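Local coordinates for protein alpha-L-rhamnosidase (Klebsiella oxytoca, PDB 4XHC) that probably hydrolyses terminal alpha-L-rhamnose from rhamnosides, as a two-domain glycoside hydrolase of family 78 captured with rhamnose bound in its pocket, at residues Pro37-Thr42 with Ala325-Pro330; Ala262-Val267 with Leu316-Asp321; Arg269-Phe274 with Leu306-Val311; Met283-Val288 with Val294-Thr299. All coordinates share one frame; numbering follows the deposited sequence.

Contact 1: residues Pro37-Thr42 with Ala325-Pro330; sequences PNFLRT and ARELWP
Phe39 lays one face of its ring over the end of Leu328. The branch that touches is CD2, which sits above the middle of the ring, 4.1 Å from its centroid and only 9° off the ring normal, so this is a CH-pi contact made squarely over the face. Two ring atoms share it: CZ of Phe39 is 4.1 Å from CD2 of Leu328, with CE2 of Phe39 scarcely further off. Phe39 reaches across because CG stands anti to the carbonyl carbon (chi1 -64°), which carries the ring out from helix 37-45 toward helix 322-340. The side chains of Phe39 and Leu328 run past each other in opposite directions.

Glu327 meets the same ring by its aliphatic part. Its chain is extended beyond CG, and CG of Glu327 lies 3.7 Å from CE1 of Phe39, approaching obliquely. The carboxylate lies 50° from the ring plane. Its acid end is used elsewhere, since OE1 of Glu327 is hydrogen-bonded to the hydroxyl of Tyr272. The methylenes of Glu327 can therefore pack on the aromatic ring while one carboxylate oxygen, OE1, is held by Tyr272.

The helices stay well apart here, with the nearest CA atoms, those of Phe39 and Leu328, 9.0 Å from each other, and the distance is spanned mainly by side chains. The N-terminal helix 37-45 thus rests against helix 322-340 of the catalytic domain, while helix 264-276 touches both partners through Tyr272, which meets Thr42 and Leu328. Leu328 also packs on Leu271 and Ala275 of that helix and on Leu312 of helix 302-319.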
# COMPACT_ATOMS: atom_id res chain seq x y z
N PRO A 37 3.78 -17.33 -34.54
CA PRO A 37 4.89 -17.68 -33.63
C PRO A 37 6.27 -17.28 -34.15
O PRO A 37 7.12 -16.86 -33.36
CB PRO A 37 4.78 -19.21 -33.51
CG PRO A 37 3.36 -19.52 -33.83
CD PRO A 37 2.95 -18.51 -34.86
N ASN A 38 6.49 -17.42 -35.45
CA ASN A 38 7.78 -17.06 -36.07
C ASN A 38 8.15 -15.59 -35.85
O ASN A 38 9.26 -15.28 -35.40
CB ASN A 38 7.81 -17.45 -37.58
CG ASN A 38 6.49 -17.16 -38.31
OD1 ASN A 38 5.44 -17.78 -38.04
ND2 ASN A 38 6.54 -16.23 -39.27
N PHE A 39 7.21 -14.68 -36.13
CA PHE A 39 7.45 -13.25 -35.94
C PHE A 39 7.69 -12.91 -34.46
O PHE A 39 8.52 -12.06 -34.16
CB PHE A 39 6.30 -12.39 -36.47
CG PHE A 39 6.08 -12.46 -37.97
CD1 PHE A 39 7.08 -12.92 -38.84
CD2 PHE A 39 4.88 -12.04 -38.52
CE1 PHE A 39 6.85 -12.97 -40.21
CE2 PHE A 39 4.65 -12.09 -39.88
CZ PHE A 39 5.64 -12.56 -40.73
N LEU A 40 6.97 -13.58 -33.56
CA LEU A 40 7.11 -13.28 -32.13
C LEU A 40 8.44 -13.75 -31.55
O LEU A 40 8.95 -13.12 -30.62
CB LEU A 40 5.95 -13.88 -31.34
CG LEU A 40 4.57 -13.30 -31.65
CD1 LEU A 40 3.50 -14.08 -30.90
CD2 LEU A 40 4.49 -11.81 -31.32
N ARG A 41 8.98 -14.86 -32.06
CA ARG A 41 10.30 -15.34 -31.62
C ARG A 41 11.41 -14.38 -32.04
O ARG A 41 12.37 -14.19 -31.30
CB ARG A 41 10.59 -16.76 -32.15
CG ARG A 41 9.82 -17.87 -31.43
CD ARG A 41 10.34 -19.26 -31.78
NE ARG A 41 10.54 -19.43 -33.22
CZ ARG A 41 9.66 -19.95 -34.08
NH1 ARG A 41 8.47 -20.40 -33.67
NH2 ARG A 41 9.97 -20.02 -35.37
N THR A 42 11.27 -13.76 -33.20
CA THR A 42 12.20 -12.73 -33.64
C THR A 42 12.15 -11.50 -32.73
O THR A 42 13.19 -10.94 -32.36
CB THR A 42 11.91 -12.33 -35.10
OG1 THR A 42 12.00 -13.48 -35.93
CG2 THR A 42 12.90 -11.28 -35.60
N ALA A 325 12.41 -6.28 -44.22
CA ALA A 325 11.42 -5.59 -45.03
C ALA A 325 10.71 -6.55 -45.97
O ALA A 325 9.51 -6.44 -46.17
CB ALA A 325 12.07 -4.46 -45.82
N ARG A 326 11.45 -7.51 -46.53
CA ARG A 326 10.84 -8.55 -47.36
C ARG A 326 9.91 -9.45 -46.55
O ARG A 326 8.85 -9.83 -47.02
CB ARG A 326 11.91 -9.39 -48.06
CG ARG A 326 11.38 -10.59 -48.84
CD ARG A 326 12.51 -11.35 -49.53
NE ARG A 326 13.03 -10.59 -50.67
CZ ARG A 326 14.21 -9.94 -50.72
NH1 ARG A 326 15.05 -9.93 -49.68
NH2 ARG A 326 14.54 -9.29 -51.83
N GLU A 327 10.31 -9.82 -45.34
CA GLU A 327 9.50 -10.73 -44.52
C GLU A 327 8.19 -10.07 -44.08
O GLU A 327 7.14 -10.71 -44.05
CB GLU A 327 10.31 -11.22 -43.30
CG GLU A 327 9.67 -12.41 -42.59
CD GLU A 327 10.60 -13.11 -41.60
OE1 GLU A 327 10.96 -12.49 -40.57
OE2 GLU A 327 10.93 -14.29 -41.84
N LEU A 328 8.25 -8.77 -43.77
CA LEU A 328 7.09 -8.07 -43.24
C LEU A 328 6.25 -7.34 -44.29
O LEU A 328 5.21 -6.77 -43.95
CB LEU A 328 7.55 -7.07 -42.16
CG LEU A 328 8.13 -7.71 -40.89
CD1 LEU A 328 8.38 -6.65 -39.83
CD2 LEU A 328 7.20 -8.79 -40.34
N TRP A 329 6.69 -7.34 -45.55
CA TRP A 329 5.95 -6.68 -46.62
C TRP A 329 4.48 -7.14 -46.72
O TRP A 329 3.59 -6.31 -46.81
CB TRP A 329 6.68 -6.82 -47.96
CG TRP A 329 5.82 -6.64 -49.18
CD1 TRP A 329 5.54 -7.57 -50.13
CD2 TRP A 329 5.12 -5.44 -49.57
NE1 TRP A 329 4.71 -7.04 -51.08
CE2 TRP A 329 4.44 -5.73 -50.76
CE3 TRP A 329 5.01 -4.16 -49.01
CZ2 TRP A 329 3.66 -4.79 -51.42
CZ3 TRP A 329 4.22 -3.23 -49.66
CH2 TRP A 329 3.56 -3.55 -50.86
N PRO A 330 4.23 -8.46 -46.71
CA PRO A 330 2.83 -8.91 -46.72
C PRO A 330 1.95 -8.29 -45.64
O PRO A 330 0.80 -7.98 -45.92
CB PRO A 330 2.95 -10.43 -46.53
CG PRO A 330 4.26 -10.78 -47.15
CD PRO A 330 5.17 -9.59 -46.93

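Contact 2: residues Ala262-Val267 with Leu316-Asp321; sequences ARHDLV and LQSAED
The hydroxyl OG of Ser318 comes within 4.1 Å of CD2 of His264, but its hydrogen bond runs back along its own helix to the carbonyl oxygen of Asn314, with a weaker one to that of Tyr315. Facing the histidine, then, is a hydroxyl already engaged.

The main overlap is with Ala319. Its methyl lies over one face of the imidazole, displaced toward the rim: CB of Ala319 is 3.9 Å from CG of His264 and 4.2 Å from the ring centroid, a CH-pi contact 23° off the normal. A chi1 of -63°, with CG anti to the carbonyl carbon, carries the ring of His264 toward helix 302-319, where one face meets the methyl and the carbonyl oxygen of Ala262 lies over the opposite one. NE2 of His264 is hydrogen-bonded to OD1 of Asp258, which also fixes the rotation of the ring.

In the fold, this is where the first turn of helix 264-276 meets the last turn of helix 302-319, two helices of the catalytic domain, which in this family is an alpha/alpha barrel. At Glu320 the chain leaves the helix with positive phi, and Asp321 then serves as N-cap of helix 322-340.

Beside the contact, NH2 of Arg263 makes a salt bridge of 2.9 Å to OD2 of Asp265. The donor meets the syn lone pair of that oxygen, which itself lies 26° out of the guanidinium plane.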
# COMPACT_ATOMS: atom_id res chain seq x y z
N ALA A 262 20.22 5.56 -32.34
CA ALA A 262 20.42 4.58 -33.42
C ALA A 262 20.23 3.12 -32.99
O ALA A 262 21.00 2.24 -33.39
CB ALA A 262 21.79 4.77 -34.08
N ARG A 263 19.21 2.86 -32.18
CA ARG A 263 18.86 1.50 -31.81
C ARG A 263 17.83 0.94 -32.78
O ARG A 263 16.63 0.92 -32.49
CB ARG A 263 18.35 1.47 -30.37
CG ARG A 263 19.43 1.86 -29.37
CD ARG A 263 19.33 1.07 -28.08
NE ARG A 263 19.51 -0.36 -28.29
CZ ARG A 263 19.65 -1.26 -27.31
NH1 ARG A 263 19.64 -0.89 -26.03
NH2 ARG A 263 19.80 -2.53 -27.62
N HIS A 264 18.32 0.50 -33.93
CA HIS A 264 17.47 -0.06 -35.00
C HIS A 264 16.89 -1.41 -34.61
O HIS A 264 15.79 -1.74 -35.02
CB HIS A 264 18.26 -0.17 -36.32
CG HIS A 264 18.72 1.15 -36.85
ND1 HIS A 264 20.04 1.42 -37.13
CD2 HIS A 264 18.03 2.29 -37.11
CE1 HIS A 264 20.15 2.67 -37.56
NE2 HIS A 264 18.95 3.22 -37.56
N ASP A 265 17.63 -2.17 -33.82
CA ASP A 265 17.13 -3.43 -33.28
C ASP A 265 15.79 -3.26 -32.55
O ASP A 265 14.94 -4.15 -32.58
CB ASP A 265 18.18 -4.10 -32.35
CG ASP A 265 18.68 -3.16 -31.25
OD1 ASP A 265 19.19 -2.07 -31.57
OD2 ASP A 265 18.59 -3.52 -30.06
N LEU A 266 15.61 -2.13 -31.90
CA LEU A 266 14.39 -1.88 -31.14
C LEU A 266 13.21 -1.51 -32.04
O LEU A 266 12.07 -1.84 -31.74
CB LEU A 266 14.64 -0.80 -30.08
CG LEU A 266 13.52 -0.59 -29.06
CD1 LEU A 266 13.22 -1.88 -28.31
CD2 LEU A 266 13.87 0.54 -28.10
N VAL A 267 13.49 -0.82 -33.14
CA VAL A 267 12.45 -0.51 -34.14
C VAL A 267 12.00 -1.80 -34.80
O VAL A 267 10.82 -2.03 -35.04
CB VAL A 267 12.95 0.48 -35.22
CG1 VAL A 267 11.87 0.75 -36.25
CG2 VAL A 267 13.42 1.78 -34.58
N LEU A 316 13.62 0.56 -43.43
CA LEU A 316 14.44 0.12 -44.54
C LEU A 316 15.46 1.20 -44.94
O LEU A 316 16.64 0.89 -45.12
CB LEU A 316 13.57 -0.27 -45.73
CG LEU A 316 14.30 -0.78 -46.98
CD1 LEU A 316 15.13 -2.01 -46.66
CD2 LEU A 316 13.31 -1.06 -48.10
N GLN A 317 15.00 2.45 -45.08
CA GLN A 317 15.88 3.57 -45.48
C GLN A 317 17.05 3.76 -44.52
O GLN A 317 18.18 3.98 -44.95
CB GLN A 317 15.10 4.89 -45.54
CG GLN A 317 14.04 5.01 -46.64
CD GLN A 317 14.48 4.48 -47.99
OE1 GLN A 317 15.35 5.06 -48.65
NE2 GLN A 317 13.89 3.36 -48.40
N SER A 318 16.76 3.68 -43.23
CA SER A 318 17.73 3.99 -42.18
C SER A 318 18.62 2.82 -41.76
O SER A 318 19.81 3.01 -41.53
CB SER A 318 16.99 4.48 -40.95
OG SER A 318 16.09 3.49 -40.50
N ALA A 319 18.04 1.63 -41.63
CA ALA A 319 18.78 0.44 -41.20
C ALA A 319 19.33 -0.41 -42.36
O ALA A 319 20.27 -1.16 -42.16
CB ALA A 319 17.89 -0.42 -40.31
N GLU A 320 18.71 -0.30 -43.54
CA GLU A 320 19.14 -1.04 -44.75
C GLU A 320 19.05 -2.56 -44.57
O GLU A 320 19.94 -3.31 -44.99
CB GLU A 320 20.55 -0.60 -45.18
CG GLU A 320 20.66 0.91 -45.41
CD GLU A 320 22.07 1.38 -45.73
OE1 GLU A 320 23.03 0.58 -45.64
OE2 GLU A 320 22.22 2.58 -46.07
N ASP A 321 17.94 -2.99 -43.98
CA ASP A 321 17.70 -4.39 -43.63
C ASP A 321 16.64 -4.95 -44.59
O ASP A 321 15.44 -4.92 -44.30
CB ASP A 321 17.23 -4.47 -42.17
CG ASP A 321 17.01 -5.90 -41.67
OD1 ASP A 321 17.27 -6.87 -42.40
OD2 ASP A 321 16.57 -6.04 -40.50

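Contact 3: residues Arg269-Phe274 with Leu306-Val311; sequences RCLYLF and LFFVDV
Helices 269-274 and 306-311 run roughly antiparallel, their N-to-C directions 151° apart and their axes 11.2 Å from each other at closest approach, with the CA atoms of Leu271 and Phe308 nearest each other. Leu271, Phe308 and Val311 meet between them, with CB of Phe274 at the margin.

Leu271 does most of the touching, through CD2. This methyl lies over one face of the Phe308 ring, offset toward the rim: CD2 of Leu271 is 3.8 Å from CE1 of Phe308, and its line to the ring centroid makes 25° with the normal, a CH-pi contact. The two side chains cross obliquely. On its other flank, the same CD2 of Leu271 meets CG1 of Val311 at 3.7 Å, so a single leucine methyl is shared between residues one turn apart on the opposing helix. CG of Phe308 is anti to its backbone N (chi1 -171°), which carries the ring across toward helix 269-274. There its rim meets the backbone: the carbonyl oxygen of Leu271 lies in the plane of the ring, 3.6 Å from CE1 of Phe308. CB of Phe274 comes to the same edge, 4.1 Å from CE1 of Phe308, while the phenyl ring of Phe274 turns away to pack on Leu247 and Leu250 of helix 247-259.

Phe308 also rests on Thr331 of helix 322-340. The carboxylate of Asp310 is engaged outside the contact in a salt bridge with Arg251.

Apart from the carbonyl oxygen of Leu271 at the ring edge of Phe308, the contact is made of aliphatic groups and a ring, so it rests on shape and dispersion rather than on directed polar bonds.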
# COMPACT_ATOMS: atom_id res chain seq x y z
N ARG A 269 12.20 -4.83 -33.45
CA ARG A 269 11.44 -5.58 -32.45
C ARG A 269 9.97 -5.13 -32.44
O ARG A 269 9.05 -5.94 -32.39
CB ARG A 269 12.05 -5.40 -31.05
CG ARG A 269 11.15 -5.86 -29.90
CD ARG A 269 11.89 -5.86 -28.57
NE ARG A 269 10.97 -5.79 -27.43
CZ ARG A 269 10.33 -6.82 -26.89
NH1 ARG A 269 10.47 -8.06 -27.36
NH2 ARG A 269 9.53 -6.62 -25.85
N CYS A 270 9.77 -3.82 -32.52
CA CYS A 270 8.44 -3.26 -32.41
C CYS A 270 7.64 -3.48 -33.69
O CYS A 270 6.43 -3.70 -33.62
CB CYS A 270 8.51 -1.78 -31.97
SG CYS A 270 9.10 -1.61 -30.24
N LEU A 271 8.31 -3.50 -34.84
CA LEU A 271 7.66 -3.92 -36.09
C LEU A 271 7.17 -5.36 -36.04
O LEU A 271 6.05 -5.64 -36.46
CB LEU A 271 8.60 -3.75 -37.29
CG LEU A 271 8.66 -2.36 -37.93
CD1 LEU A 271 9.88 -2.24 -38.84
CD2 LEU A 271 7.38 -2.04 -38.69
N TYR A 272 7.99 -6.27 -35.53
CA TYR A 272 7.62 -7.68 -35.46
C TYR A 272 6.52 -7.95 -34.44
O TYR A 272 5.78 -8.92 -34.56
CB TYR A 272 8.84 -8.58 -35.19
CG TYR A 272 9.60 -8.98 -36.44
CD1 TYR A 272 9.20 -10.07 -37.21
CD2 TYR A 272 10.71 -8.25 -36.85
CE1 TYR A 272 9.90 -10.43 -38.36
CE2 TYR A 272 11.41 -8.61 -38.00
CZ TYR A 272 11.00 -9.70 -38.75
OH TYR A 272 11.71 -10.02 -39.88
N LEU A 273 6.44 -7.11 -33.41
CA LEU A 273 5.40 -7.25 -32.41
C LEU A 273 4.02 -6.97 -33.03
O LEU A 273 3.12 -7.80 -32.92
CB LEU A 273 5.64 -6.32 -31.22
CG LEU A 273 6.72 -6.75 -30.22
CD1 LEU A 273 7.02 -5.63 -29.24
CD2 LEU A 273 6.30 -8.00 -29.47
N PHE A 274 3.87 -5.83 -33.69
CA PHE A 274 2.62 -5.50 -34.35
C PHE A 274 2.25 -6.53 -35.42
O PHE A 274 1.08 -6.85 -35.58
CB PHE A 274 2.68 -4.12 -35.00
CG PHE A 274 2.50 -2.99 -34.03
CD1 PHE A 274 1.25 -2.67 -33.55
CD2 PHE A 274 3.59 -2.26 -33.60
CE1 PHE A 274 1.07 -1.63 -32.65
CE2 PHE A 274 3.43 -1.22 -32.70
CZ PHE A 274 2.17 -0.90 -32.23
N LEU A 306 -2.38 1.87 -41.19
CA LEU A 306 -1.65 2.31 -42.36
C LEU A 306 -0.22 2.76 -42.05
O LEU A 306 0.65 2.68 -42.91
CB LEU A 306 -2.38 3.45 -43.06
CG LEU A 306 -3.61 3.03 -43.86
CD1 LEU A 306 -4.55 4.20 -44.06
CD2 LEU A 306 -3.20 2.41 -45.19
N PHE A 307 0.02 3.25 -40.84
CA PHE A 307 1.35 3.72 -40.46
C PHE A 307 2.36 2.59 -40.36
O PHE A 307 3.56 2.84 -40.41
CB PHE A 307 1.33 4.51 -39.15
CG PHE A 307 0.68 5.88 -39.24
CD1 PHE A 307 0.77 6.65 -40.39
CD2 PHE A 307 0.03 6.41 -38.14
CE1 PHE A 307 0.17 7.90 -40.44
CE2 PHE A 307 -0.56 7.66 -38.18
CZ PHE A 307 -0.49 8.41 -39.34
N PHE A 308 1.88 1.35 -40.23
CA PHE A 308 2.78 0.21 -40.33
C PHE A 308 3.62 0.30 -41.61
O PHE A 308 4.82 0.00 -41.61
CB PHE A 308 2.00 -1.10 -40.31
CG PHE A 308 2.87 -2.32 -40.21
CD1 PHE A 308 3.25 -2.81 -38.96
CD2 PHE A 308 3.33 -2.97 -41.35
CE1 PHE A 308 4.06 -3.93 -38.86
CE2 PHE A 308 4.14 -4.09 -41.25
CZ PHE A 308 4.50 -4.57 -40.01
N VAL A 309 2.99 0.73 -42.70
CA VAL A 309 3.68 0.85 -43.97
C VAL A 309 4.80 1.88 -43.88
O VAL A 309 5.92 1.61 -44.34
CB VAL A 309 2.74 1.26 -45.12
CG1 VAL A 309 3.52 1.39 -46.43
CG2 VAL A 309 1.61 0.26 -45.27
N ASP A 310 4.50 3.05 -43.31
CA ASP A 310 5.49 4.12 -43.29
C ASP A 310 6.64 3.79 -42.33
O ASP A 310 7.80 4.10 -42.62
CB ASP A 310 4.87 5.49 -42.98
CG ASP A 310 5.82 6.67 -43.27
OD1 ASP A 310 6.48 6.71 -44.34
OD2 ASP A 310 5.91 7.57 -42.42
N VAL A 311 6.34 3.12 -41.22
CA VAL A 311 7.40 2.70 -40.30
C VAL A 311 8.34 1.70 -40.98
O VAL A 311 9.55 1.79 -40.83
CB VAL A 311 6.85 2.08 -39.00
CG1 VAL A 311 7.99 1.59 -38.12
CG2 VAL A 311 6.00 3.10 -38.24

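Contact 4: residues Met283-Val288 with Val294-Thr299; sequences MVSANV and VIADDT
With CG of Asn287 held between its backbone N and carbonyl carbon (chi1 62°), and CG of Asp297 anti to its own N (chi1 -161°), amide and carboxylate are brought together across the hairpin. ND2 of Asn287 donates to OD2 of Asp297 at 3.2 Å, close to the amide plane and on the anti side of the carboxylate oxygen. From the opposite face of the carboxylate, OG1 of Thr299 gives OD2 of Asp297 a second hydrogen bond of 2.8 Å, so two donors pin this buried group. OD1 of Asn287 accepts from NE of Arg244, which fixes the flip of the amide.

OG of Ser285 donates to the carbonyl oxygen of Asp297 at 2.8 Å, in the carbonyl plane. Backbone bonds join N of Ala286 to O of Thr299 and N of Asp297 to O of Asn287, each 3.0 Å. Further along, CG1 of Val288 packs on CG1 of Val294 at 4.0 Å.

Asp298 turns outward to a salt bridge with Lys186 of the second subunit. Val288 and Ala296 form an antiparallel non-hydrogen-bonded pair: this is a beta hairpin, extended by strand 245-246, whose Trp246 lines the rhamnose pocket and touches Asn287.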
# COMPACT_ATOMS: atom_id res chain seq x y z
N MET A 283 -5.55 -7.28 -39.98
CA MET A 283 -5.30 -5.90 -39.52
C MET A 283 -4.50 -5.82 -38.22
O MET A 283 -4.81 -6.50 -37.25
CB MET A 283 -6.62 -5.12 -39.34
CG MET A 283 -6.43 -3.61 -39.24
SD MET A 283 -7.99 -2.75 -39.07
CE MET A 283 -7.48 -1.04 -38.82
N VAL A 284 -3.50 -4.95 -38.21
CA VAL A 284 -2.68 -4.75 -37.03
C VAL A 284 -3.41 -3.87 -36.02
O VAL A 284 -4.22 -3.02 -36.40
CB VAL A 284 -1.30 -4.12 -37.36
CG1 VAL A 284 -0.54 -4.97 -38.36
CG2 VAL A 284 -1.45 -2.70 -37.87
N SER A 285 -3.15 -4.11 -34.74
CA SER A 285 -3.77 -3.34 -33.67
C SER A 285 -3.14 -1.97 -33.54
O SER A 285 -2.06 -1.70 -34.08
CB SER A 285 -3.66 -4.11 -32.36
OG SER A 285 -4.27 -5.38 -32.50
N ALA A 286 -3.83 -1.09 -32.82
CA ALA A 286 -3.33 0.25 -32.59
C ALA A 286 -2.18 0.22 -31.59
O ALA A 286 -1.27 1.05 -31.67
CB ALA A 286 -4.45 1.14 -32.08
N ASN A 287 -2.23 -0.73 -30.65
CA ASN A 287 -1.20 -0.89 -29.62
C ASN A 287 -1.02 -2.34 -29.16
O ASN A 287 -1.92 -3.17 -29.33
CB ASN A 287 -1.53 -0.01 -28.42
CG ASN A 287 -2.84 -0.40 -27.77
OD1 ASN A 287 -2.87 -1.19 -26.85
ND2 ASN A 287 -3.94 0.15 -28.27
N VAL A 288 0.13 -2.61 -28.55
CA VAL A 288 0.49 -3.96 -28.13
C VAL A 288 0.93 -4.00 -26.67
O VAL A 288 1.70 -3.14 -26.22
CB VAL A 288 1.62 -4.51 -29.03
CG1 VAL A 288 2.03 -5.91 -28.60
CG2 VAL A 288 1.16 -4.55 -30.47
N VAL A 294 2.90 -11.36 -24.94
CA VAL A 294 2.53 -10.45 -26.02
C VAL A 294 1.04 -10.60 -26.32
O VAL A 294 0.60 -11.65 -26.79
CB VAL A 294 3.36 -10.72 -27.29
CG1 VAL A 294 2.88 -9.83 -28.44
CG2 VAL A 294 4.84 -10.51 -27.03
N ILE A 295 0.27 -9.55 -26.03
CA ILE A 295 -1.14 -9.50 -26.42
C ILE A 295 -1.39 -8.18 -27.13
O ILE A 295 -1.08 -7.11 -26.60
CB ILE A 295 -2.13 -9.58 -25.22
CG1 ILE A 295 -1.79 -10.74 -24.28
CG2 ILE A 295 -3.56 -9.73 -25.72
CD1 ILE A 295 -1.28 -10.31 -22.92
N ALA A 296 -1.98 -8.26 -28.31
CA ALA A 296 -2.29 -7.09 -29.10
C ALA A 296 -3.69 -6.64 -28.71
O ALA A 296 -4.57 -7.46 -28.44
CB ALA A 296 -2.24 -7.42 -30.58
N ASP A 297 -3.88 -5.33 -28.66
CA ASP A 297 -5.12 -4.80 -28.13
C ASP A 297 -6.26 -5.06 -29.10
O ASP A 297 -6.02 -5.31 -30.28
CB ASP A 297 -4.96 -3.30 -27.86
CG ASP A 297 -6.01 -2.74 -26.90
OD1 ASP A 297 -6.57 -3.50 -26.07
OD2 ASP A 297 -6.28 -1.53 -26.98
N ASP A 298 -7.49 -5.02 -28.60
CA ASP A 298 -8.68 -5.07 -29.45
C ASP A 298 -9.14 -3.66 -29.89
O ASP A 298 -10.33 -3.41 -30.03
CB ASP A 298 -9.81 -5.84 -28.76
CG ASP A 298 -10.27 -5.19 -27.46
OD1 ASP A 298 -9.87 -4.04 -27.16
OD2 ASP A 298 -11.05 -5.83 -26.74
N THR A 299 -8.20 -2.75 -30.11
CA THR A 299 -8.48 -1.39 -30.56
C THR A 299 -7.86 -1.22 -31.92
O THR A 299 -6.67 -1.47 -32.09
CB THR A 299 -7.86 -0.35 -29.60
OG1 THR A 299 -8.46 -0.47 -28.31
CG2 THR A 299 -8.04 1.07 -30.11

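In the fold
Contacts 2 and 3 hold the same two helices, 264-276 and 302-319, at different levels: contact 3 is fully buried and apolar, whereas contact 2, where one helix begins and the other ends, lies at the surface and mixes a methyl with a polar ring. Contact 1, partly buried, adds the N-terminal helix to this layer and touches Tyr272 of contact 3, which hydrogen-bonds Glu327. Contact 4 is also buried but is built on hydrogen bonds; its hairpin receives the ring of Phe274 from contact 3, and Val294 meets Leu40 of contact 1. Contact 4 also reaches the second subunit. Along the chain, contacts 2, 3 and 4 nest within the loop closed by contact 1.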